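Long-range contacts in epidermin leader peptide processing serine protease EpiP (Staphylococcus aureus subsp. aureus, PDB 3QFH), which probably cleaves the leader peptide from the precursor of the lantibiotic epidermin, acting as a subtilisin-like serine endopeptidase: residues A[238-243]-A[301-306]; A[75-80]-A[253-258]. All blocks are in the same frame, centred on the assembly; numbering follows the deposited sequence.

Contact 1 of 2, residues A[238-243]-A[301-306]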
ATOM      1  N   TYR A 238      -5.428  11.787   0.106  1.00 46.55           N
ATOM      2  CA  TYR A 238      -4.964  13.136   0.202  1.00 46.72           C
ATOM      3  C   TYR A 238      -5.470  13.601   1.542  1.00 47.76           C
ATOM      4  O   TYR A 238      -6.679  13.592   1.800  1.00 48.88           O
ATOM      5  CB  TYR A 238      -5.471  13.974  -0.951  1.00 47.52           C
ATOM      6  CG  TYR A 238      -4.908  13.502  -2.256  1.00 46.09           C
ATOM      7  CD1 TYR A 238      -3.655  13.916  -2.675  1.00 45.65           C
ATOM      8  CD2 TYR A 238      -5.611  12.617  -3.061  1.00 45.49           C
ATOM      9  CE1 TYR A 238      -3.117  13.479  -3.862  1.00 44.10           C
ATOM     10  CE2 TYR A 238      -5.078  12.176  -4.264  1.00 46.94           C
ATOM     11  CZ  TYR A 238      -3.823  12.615  -4.655  1.00 43.79           C
ATOM     12  OH  TYR A 238      -3.271  12.187  -5.840  1.00 45.39           O
ATOM     13  N   ILE A 239      -4.534  13.985   2.396  1.00 46.69           N
ATOM     14  CA  ILE A 239      -4.845  14.361   3.751  1.00 47.01           C
ATOM     15  C   ILE A 239      -4.563  15.841   3.973  1.00 47.16           C
ATOM     16  O   ILE A 239      -3.616  16.392   3.411  1.00 45.79           O
ATOM     17  CB  ILE A 239      -4.021  13.469   4.720  1.00 46.83           C
ATOM     18  CG1 ILE A 239      -4.562  13.538   6.140  1.00 47.40           C
ATOM     19  CG2 ILE A 239      -2.525  13.809   4.650  1.00 46.05           C
ATOM     20  CD1 ILE A 239      -3.922  12.533   7.053  1.00 45.51           C
ATOM     21  N   ILE A 240      -5.417  16.479   4.770  1.00 47.24           N
ATOM     22  CA  ILE A 240      -5.260  17.879   5.124  1.00 48.05           C
ATOM     23  C   ILE A 240      -4.600  17.969   6.497  1.00 48.66           C
ATOM     24  O   ILE A 240      -5.023  17.299   7.442  1.00 47.37           O
ATOM     25  CB  ILE A 240      -6.634  18.618   5.177  1.00 49.01           C
ATOM     26  CG1 ILE A 240      -7.353  18.527   3.828  1.00 49.41           C
ATOM     27  CG2 ILE A 240      -6.439  20.066   5.569  1.00 48.13           C
ATOM     28  CD1 ILE A 240      -8.765  19.068   3.836  1.00 51.53           C
ATOM     29  N   LEU A 241      -3.541  18.764   6.594  1.00 49.70           N
ATOM     30  CA  LEU A 241      -2.876  18.998   7.872  1.00 51.71           C
ATOM     31  C   LEU A 241      -2.454  20.447   7.900  1.00 53.44           C
ATOM     32  O   LEU A 241      -2.106  21.023   6.864  1.00 53.22           O
ATOM     33  CB  LEU A 241      -1.676  18.086   8.109  1.00 51.75           C
ATOM     34  CG  LEU A 241      -0.433  18.268   7.250  1.00 53.22           C
ATOM     35  CD1 LEU A 241       0.744  17.523   7.867  1.00 55.33           C
ATOM     36  CD2 LEU A 241      -0.713  17.806   5.827  1.00 56.49           C
ATOM     37  N   ASP A 242      -2.469  21.024   9.094  1.00 55.19           N
ATOM     38  CA  ASP A 242      -2.181  22.430   9.267  1.00 56.91           C
ATOM     39  C   ASP A 242      -1.174  22.680  10.389  1.00 57.41           C
ATOM     40  O   ASP A 242      -1.552  22.844  11.549  1.00 57.83           O
ATOM     41  CB  ASP A 242      -3.495  23.136   9.565  1.00 58.30           C
ATOM     42  CG  ASP A 242      -3.371  24.629   9.539  1.00 60.90           C
ATOM     43  OD1 ASP A 242      -4.397  25.292   9.780  1.00 65.88           O
ATOM     44  OD2 ASP A 242      -2.259  25.139   9.277  1.00 65.07           O
ATOM     45  N   LYS A 243       0.105  22.763  10.028  1.00 57.88           N
ATOM     46  CA  LYS A 243       1.186  22.962  11.011  1.00 58.49           C
ATOM     47  C   LYS A 243       1.165  24.304  11.755  1.00 58.99           C
ATOM     48  O   LYS A 243       1.864  24.466  12.749  1.00 60.03           O
ATOM     49  CB  LYS A 243       2.550  22.732  10.351  1.00 58.38           C
ATOM     50  CG  LYS A 243       2.710  21.304   9.836  1.00 60.23           C
ATOM     51  CD  LYS A 243       4.129  20.972   9.391  1.00 62.48           C
ATOM     52  CE  LYS A 243       4.213  19.519   8.925  1.00 62.67           C
ATOM     53  NZ  LYS A 243       5.597  19.092   8.576  1.00 64.46           N
ATOM     54  N   GLY A 301      -3.039  25.740   5.859  1.00 67.59           N
ATOM     55  CA  GLY A 301      -3.624  24.874   4.848  1.00 66.09           C
ATOM     56  C   GLY A 301      -2.647  24.141   3.935  1.00 63.83           C
ATOM     57  O   GLY A 301      -2.011  24.758   3.093  1.00 64.11           O
ATOM     58  N   GLU A 302      -2.517  22.827   4.108  1.00 62.22           N
ATOM     59  CA  GLU A 302      -1.697  21.998   3.198  1.00 60.58           C
ATOM     60  C   GLU A 302      -2.264  20.597   3.018  1.00 57.72           C
ATOM     61  O   GLU A 302      -2.721  19.974   3.972  1.00 57.20           O
ATOM     62  CB  GLU A 302      -0.228  21.890   3.631  1.00 61.00           C
ATOM     63  CG  GLU A 302       0.632  23.115   3.301  1.00 64.23           C
ATOM     64  CD  GLU A 302       2.136  22.794   3.224  1.00 68.69           C
ATOM     65  OE1 GLU A 302       2.509  21.594   3.143  1.00 68.25           O
ATOM     66  OE2 GLU A 302       2.946  23.750   3.211  1.00 71.65           O
ATOM     67  N   VAL A 303      -2.230  20.118   1.778  1.00 54.80           N
ATOM     68  CA  VAL A 303      -2.698  18.788   1.442  1.00 52.95           C
ATOM     69  C   VAL A 303      -1.501  17.909   1.066  1.00 51.22           C
ATOM     70  O   VAL A 303      -0.607  18.358   0.357  1.00 52.47           O
ATOM     71  CB  VAL A 303      -3.692  18.833   0.280  1.00 52.75           C
ATOM     72  CG1 VAL A 303      -4.070  17.439  -0.151  1.00 51.28           C
ATOM     73  CG2 VAL A 303      -4.929  19.624   0.683  1.00 53.66           C
ATOM     74  N   LYS A 304      -1.482  16.671   1.541  1.00 48.94           N
ATOM     75  CA  LYS A 304      -0.384  15.750   1.227  1.00 47.50           C
ATOM     76  C   LYS A 304      -0.883  14.402   0.736  1.00 45.57           C
ATOM     77  O   LYS A 304      -1.934  13.924   1.166  1.00 46.05           O
ATOM     78  CB  LYS A 304       0.513  15.527   2.442  1.00 47.61           C
ATOM     79  CG  LYS A 304       1.261  16.762   2.909  1.00 49.89           C
ATOM     80  CD  LYS A 304       2.473  16.403   3.768  1.00 54.41           C
ATOM     81  CE  LYS A 304       3.577  15.735   2.934  1.00 56.94           C
ATOM     82  NZ  LYS A 304       4.765  15.329   3.735  1.00 59.77           N
ATOM     83  N   ASP A 305      -0.123  13.802  -0.176  1.00 43.10           N
ATOM     84  CA  ASP A 305      -0.431  12.484  -0.709  1.00 41.88           C
ATOM     85  C   ASP A 305       0.236  11.503   0.259  1.00 39.44           C
ATOM     86  O   ASP A 305       1.453  11.453   0.322  1.00 38.65           O
ATOM     87  CB  ASP A 305       0.142  12.369  -2.129  1.00 42.93           C
ATOM     88  CG  ASP A 305      -0.191  11.050  -2.813  1.00 44.18           C
ATOM     89  OD1 ASP A 305      -1.008  10.276  -2.283  1.00 48.73           O
ATOM     90  OD2 ASP A 305       0.374  10.795  -3.907  1.00 48.17           O
ATOM     91  N   VAL A 306      -0.555  10.750   1.028  1.00 37.84           N
ATOM     92  CA  VAL A 306       0.002   9.843   2.033  1.00 35.98           C
ATOM     93  C   VAL A 306      -0.499   8.400   1.883  1.00 35.12           C
ATOM     94  O   VAL A 306      -1.613   8.158   1.436  1.00 35.61           O
ATOM     95  CB  VAL A 306      -0.278  10.350   3.465  1.00 35.70           C
ATOM     96  CG1 VAL A 306       0.087  11.822   3.579  1.00 39.06           C
ATOM     97  CG2 VAL A 306      -1.713  10.132   3.864  1.00 35.34           C
TER
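Tyr238 and Asp305 sit across from each other as a non-hydrogen-bonded pair, and their flat groups lean together: ring and carboxylate planes differ by only 27°, with OD1 of Asp305 over one ring face and its CB 3.9 Å from Tyr238 CE1. Asp305 CG stands anti to its backbone N (chi1 -177°), while the tyrosine CG stands beside its own N. Outside the pair, Tyr238 OH is held by Asp281 and Asn330, and Asp305 OD2 by Tyr335 and Asn330, so both polar ends are fixed. On the same face, Tyr238 CB touches Val303 CG1 at 3.8 Å, and Ile240 CG1 meets Val303 CG2, the two side chains crossing obliquely. Strands 237-241 and 302-306 form a two-stranded antiparallel ribbon, separate from the seven-stranded parallel sheet of the subtilase domain. Its central hydrogen-bonded pair is Ile239 with Lys304: Ile239 N to Lys304 O and Lys304 N to Ile239 O are both 2.9 Å, each lying in the carbonyl plane. Farther along, Leu241 N meets Glu302 O at 3.0 Å; the return bond is weak. The other face carries Ile239, Leu241, Glu302 and Lys304. Val306 is directed at segment 238-243, where Ile239 CG2 presses on its CG1 at 3.5 Å, tighter than usual carbon packing, the side chains crossing at about a right angle. Leu241 takes the crowded first torsion (chi1 68°), which carries CD2 to 3.7 Å from Lys304 CG, crossing the aliphatic part of the lysine obliquely. From helix 254-269, Tyr257 packs on Ile239, Leu241 and Lys304, and Leu260 on Val306.

Contact 2 of 2, residues A[75-80]-A[253-258]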
ATOM      1  N   TYR A  75      -4.046  15.350  21.002  1.00 31.70           N
ATOM      2  CA  TYR A  75      -4.866  15.951  19.945  1.00 30.54           C
ATOM      3  C   TYR A  75      -6.178  15.226  19.734  1.00 29.49           C
ATOM      4  O   TYR A  75      -6.295  14.028  19.990  1.00 28.80           O
ATOM      5  CB  TYR A  75      -4.157  15.925  18.584  1.00 31.92           C
ATOM      6  CG  TYR A  75      -2.851  16.630  18.521  1.00 32.82           C
ATOM      7  CD1 TYR A  75      -2.791  18.013  18.621  1.00 36.83           C
ATOM      8  CD2 TYR A  75      -1.668  15.926  18.318  1.00 36.19           C
ATOM      9  CE1 TYR A  75      -1.588  18.678  18.563  1.00 41.18           C
ATOM     10  CE2 TYR A  75      -0.456  16.582  18.254  1.00 40.54           C
ATOM     11  CZ  TYR A  75      -0.427  17.966  18.378  1.00 42.22           C
ATOM     12  OH  TYR A  75       0.751  18.643  18.309  1.00 47.23           O
ATOM     13  N   ILE A  76      -7.153  15.965  19.215  1.00 29.42           N
ATOM     14  CA  ILE A  76      -8.441  15.429  18.855  1.00 29.66           C
ATOM     15  C   ILE A  76      -8.913  16.158  17.610  1.00 30.11           C
ATOM     16  O   ILE A  76      -8.769  17.381  17.515  1.00 30.08           O
ATOM     17  CB  ILE A  76      -9.537  15.626  19.965  1.00 30.77           C
ATOM     18  CG1 ILE A  76      -9.136  14.987  21.286  1.00 33.91           C
ATOM     19  CG2 ILE A  76     -10.866  15.004  19.523  1.00 33.46           C
ATOM     20  CD1 ILE A  76     -10.179  15.187  22.412  1.00 35.24           C
ATOM     21  N   ASN A  77      -9.416  15.404  16.633  1.00 30.16           N
ATOM     22  CA  ASN A  77     -10.072  15.982  15.460  1.00 32.07           C
ATOM     23  C   ASN A  77     -11.162  15.036  14.995  1.00 33.96           C
ATOM     24  O   ASN A  77     -11.119  13.830  15.274  1.00 33.07           O
ATOM     25  CB  ASN A  77      -9.108  16.352  14.316  1.00 32.45           C
ATOM     26  CG  ASN A  77      -8.303  15.168  13.786  1.00 34.36           C
ATOM     27  OD1 ASN A  77      -7.118  15.060  14.077  1.00 34.53           O
ATOM     28  ND2 ASN A  77      -8.935  14.292  13.008  1.00 31.92           N
ATOM     29  N   ALA A  78     -12.164  15.592  14.323  1.00 36.78           N
ATOM     30  CA  ALA A  78     -13.239  14.794  13.780  1.00 38.03           C
ATOM     31  C   ALA A  78     -12.606  13.926  12.729  1.00 39.03           C
ATOM     32  O   ALA A  78     -11.761  14.403  11.986  1.00 38.99           O
ATOM     33  CB  ALA A  78     -14.298  15.693  13.157  1.00 39.46           C
ATOM     34  N   THR A  79     -12.980  12.653  12.682  1.00 40.45           N
ATOM     35  CA  THR A  79     -12.463  11.751  11.662  1.00 42.52           C
ATOM     36  C   THR A  79     -13.109  12.163  10.343  1.00 48.07           C
ATOM     37  O   THR A  79     -14.316  12.391  10.300  1.00 48.85           O
ATOM     38  CB  THR A  79     -12.875  10.306  11.952  1.00 42.62           C
ATOM     39  OG1 THR A  79     -12.638  10.000  13.335  1.00 36.24           O
ATOM     40  CG2 THR A  79     -12.129   9.332  11.045  1.00 40.52           C
ATOM     41  N   CYS A  80     -12.332  12.275   9.270  1.00 53.13           N
ATOM     42  CA  CYS A  80     -12.915  12.664   7.966  1.00 59.42           C
ATOM     43  C   CYS A  80     -12.630  11.674   6.831  1.00 62.25           C
ATOM     44  O   CYS A  80     -11.849  10.738   7.004  1.00 61.44           O
ATOM     45  CB  CYS A  80     -12.468  14.071   7.584  1.00 60.55           C
ATOM     46  SG  CYS A  80     -13.212  15.363   8.632  1.00 65.95           S
ATOM     47  N   GLU A 253      -6.677  16.982   9.745  1.00 38.20           N
ATOM     48  CA  GLU A 253      -6.648  15.528   9.936  1.00 37.66           C
ATOM     49  C   GLU A 253      -5.329  15.077  10.570  1.00 36.54           C
ATOM     50  O   GLU A 253      -4.767  14.034  10.259  1.00 35.08           O
ATOM     51  CB  GLU A 253      -6.949  14.861   8.595  1.00 37.94           C
ATOM     52  CG  GLU A 253      -8.315  15.368   8.062  1.00 41.44           C
ATOM     53  CD  GLU A 253      -8.580  15.092   6.611  1.00 44.10           C
ATOM     54  OE1 GLU A 253      -7.632  14.839   5.843  1.00 43.60           O
ATOM     55  OE2 GLU A 253      -9.767  15.163   6.229  1.00 50.98           O
ATOM     56  N   LYS A 254      -4.881  15.885  11.516  1.00 37.12           N
ATOM     57  CA  LYS A 254      -3.649  15.664  12.238  1.00 36.17           C
ATOM     58  C   LYS A 254      -3.494  14.293  12.879  1.00 34.41           C
ATOM     59  O   LYS A 254      -2.430  13.657  12.748  1.00 32.58           O
ATOM     60  CB  LYS A 254      -3.546  16.731  13.323  1.00 38.24           C
ATOM     61  CG  LYS A 254      -2.358  16.625  14.268  1.00 40.50           C
ATOM     62  CD  LYS A 254      -1.050  16.842  13.575  1.00 43.45           C
ATOM     63  CE  LYS A 254       0.074  17.112  14.592  1.00 44.99           C
ATOM     64  NZ  LYS A 254       1.417  17.111  13.953  1.00 46.95           N
ATOM     65  N   VAL A 255      -4.518  13.833  13.590  1.00 32.27           N
ATOM     66  CA  VAL A 255      -4.393  12.559  14.306  1.00 31.64           C
ATOM     67  C   VAL A 255      -4.111  11.394  13.368  1.00 31.35           C
ATOM     68  O   VAL A 255      -3.262  10.545  13.664  1.00 29.31           O
ATOM     69  CB  VAL A 255      -5.591  12.280  15.224  1.00 32.33           C
ATOM     70  CG1 VAL A 255      -5.450  10.921  15.883  1.00 29.45           C
ATOM     71  CG2 VAL A 255      -5.669  13.354  16.283  1.00 31.88           C
ATOM     72  N   GLU A 256      -4.797  11.375  12.228  1.00 31.57           N
ATOM     73  CA  GLU A 256      -4.600  10.345  11.240  1.00 31.50           C
ATOM     74  C   GLU A 256      -3.207  10.431  10.648  1.00 31.37           C
ATOM     75  O   GLU A 256      -2.563   9.421  10.447  1.00 29.14           O
ATOM     76  CB  GLU A 256      -5.626  10.440  10.103  1.00 31.57           C
ATOM     77  CG  GLU A 256      -6.960   9.806  10.375  1.00 37.94           C
ATOM     78  CD  GLU A 256      -7.856  10.567  11.333  1.00 43.18           C
ATOM     79  OE1 GLU A 256      -7.609  11.774  11.615  1.00 45.73           O
ATOM     80  OE2 GLU A 256      -8.845   9.935  11.774  1.00 44.96           O
ATOM     81  N   TYR A 257      -2.768  11.648  10.331  1.00 33.34           N
ATOM     82  CA  TYR A 257      -1.445  11.859   9.751  1.00 33.51           C
ATOM     83  C   TYR A 257      -0.383  11.266  10.687  1.00 33.03           C
ATOM     84  O   TYR A 257       0.452  10.444  10.278  1.00 32.11           O
ATOM     85  CB  TYR A 257      -1.180  13.354   9.512  1.00 33.78           C
ATOM     86  CG  TYR A 257       0.132  13.584   8.812  1.00 38.11           C
ATOM     87  CD1 TYR A 257       0.187  13.726   7.435  1.00 39.95           C
ATOM     88  CD2 TYR A 257       1.332  13.601   9.526  1.00 40.68           C
ATOM     89  CE1 TYR A 257       1.405  13.901   6.780  1.00 41.75           C
ATOM     90  CE2 TYR A 257       2.541  13.788   8.884  1.00 42.69           C
ATOM     91  CZ  TYR A 257       2.568  13.932   7.508  1.00 42.01           C
ATOM     92  OH  TYR A 257       3.769  14.103   6.865  1.00 43.23           O
ATOM     93  N   ASP A 258      -0.442  11.678  11.946  1.00 32.75           N
ATOM     94  CA  ASP A 258       0.479  11.200  12.968  1.00 33.64           C
ATOM     95  C   ASP A 258       0.405   9.702  13.133  1.00 32.88           C
ATOM     96  O   ASP A 258       1.426   9.059  13.273  1.00 34.53           O
ATOM     97  CB  ASP A 258       0.168  11.845  14.323  1.00 34.13           C
ATOM     98  CG  ASP A 258       0.516  13.330  14.364  1.00 37.82           C
ATOM     99  OD1 ASP A 258       1.229  13.803  13.453  1.00 40.34           O
ATOM    100  OD2 ASP A 258       0.086  14.017  15.318  1.00 39.44           O
TER
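Strand 73-78, the last strand of the propeptide-like region, meets the first turn of helix 254-269 in the subtilase domain, with Asn77 as the main polar link. Its CG occupies the crowded position between backbone N and carbonyl carbon (chi1 59°), turning the amide toward the helix start. OD1 accepts the N-H of Val255 at 2.9 Å, in the carbonyl plane and nearly straight (166°). From the other end of the amide, ND2 reaches the syn lone pair of Glu256 OE1 at 3.2 Å and also donates to Ala78 O, from above that carbonyl's plane. Both acceptors lie close to the Asn77 amide plane, so three bonds fix the rotation of this buried group. The bend of Glu256 at chi2 (74°) brings its carboxylate back toward segment 75-80, OE1 to Asn77 and OE2 to 3.4 Å from Thr79 CG2 in the loop just beyond the strand. Tyr75 provides the apolar part: Lys254 CG stands over one ring face in a CH-pi contact, 4.3 Å from the centroid, while Tyr75 CB meets Val255 CG2 at 3.8 Å. Lys254 NZ makes a salt bridge with Asp258 OD1, its hydrogen bond weak. Glu253, at the N-cap position, places OE2 3.2 Å from Cys80 CB and has its salt bridge with Arg295. The arrangement is in keeping with the propeptide-catalytic domain interface of subtilases, where the propeptide sheet packs against helices of the protease.

How the contacts relate
Contact 2 is the more buried, consistent with a propeptide-to-protease interface, whereas contact 1 is partly buried and lies wholly within the subtilase region, with Glu302 exposed. Their centres are about 11 Å apart, and segment 253-258 links them: the Ile240 O to Glu253 N pair is a probable hydrogen bond at 2.9 Å, Glu253 OE1 accepts from Ile240 N, and Tyr257 packs on Ile239, Leu241, Lys304 and Val306. One side of helix 254-269 therefore faces the ribbon while another faces strand 73-78. Backbone pairing dominates contact 1; side-chain amide and carboxylate bonds carry contact 2, where strand meets helix and no backbone ladder joins the two segments.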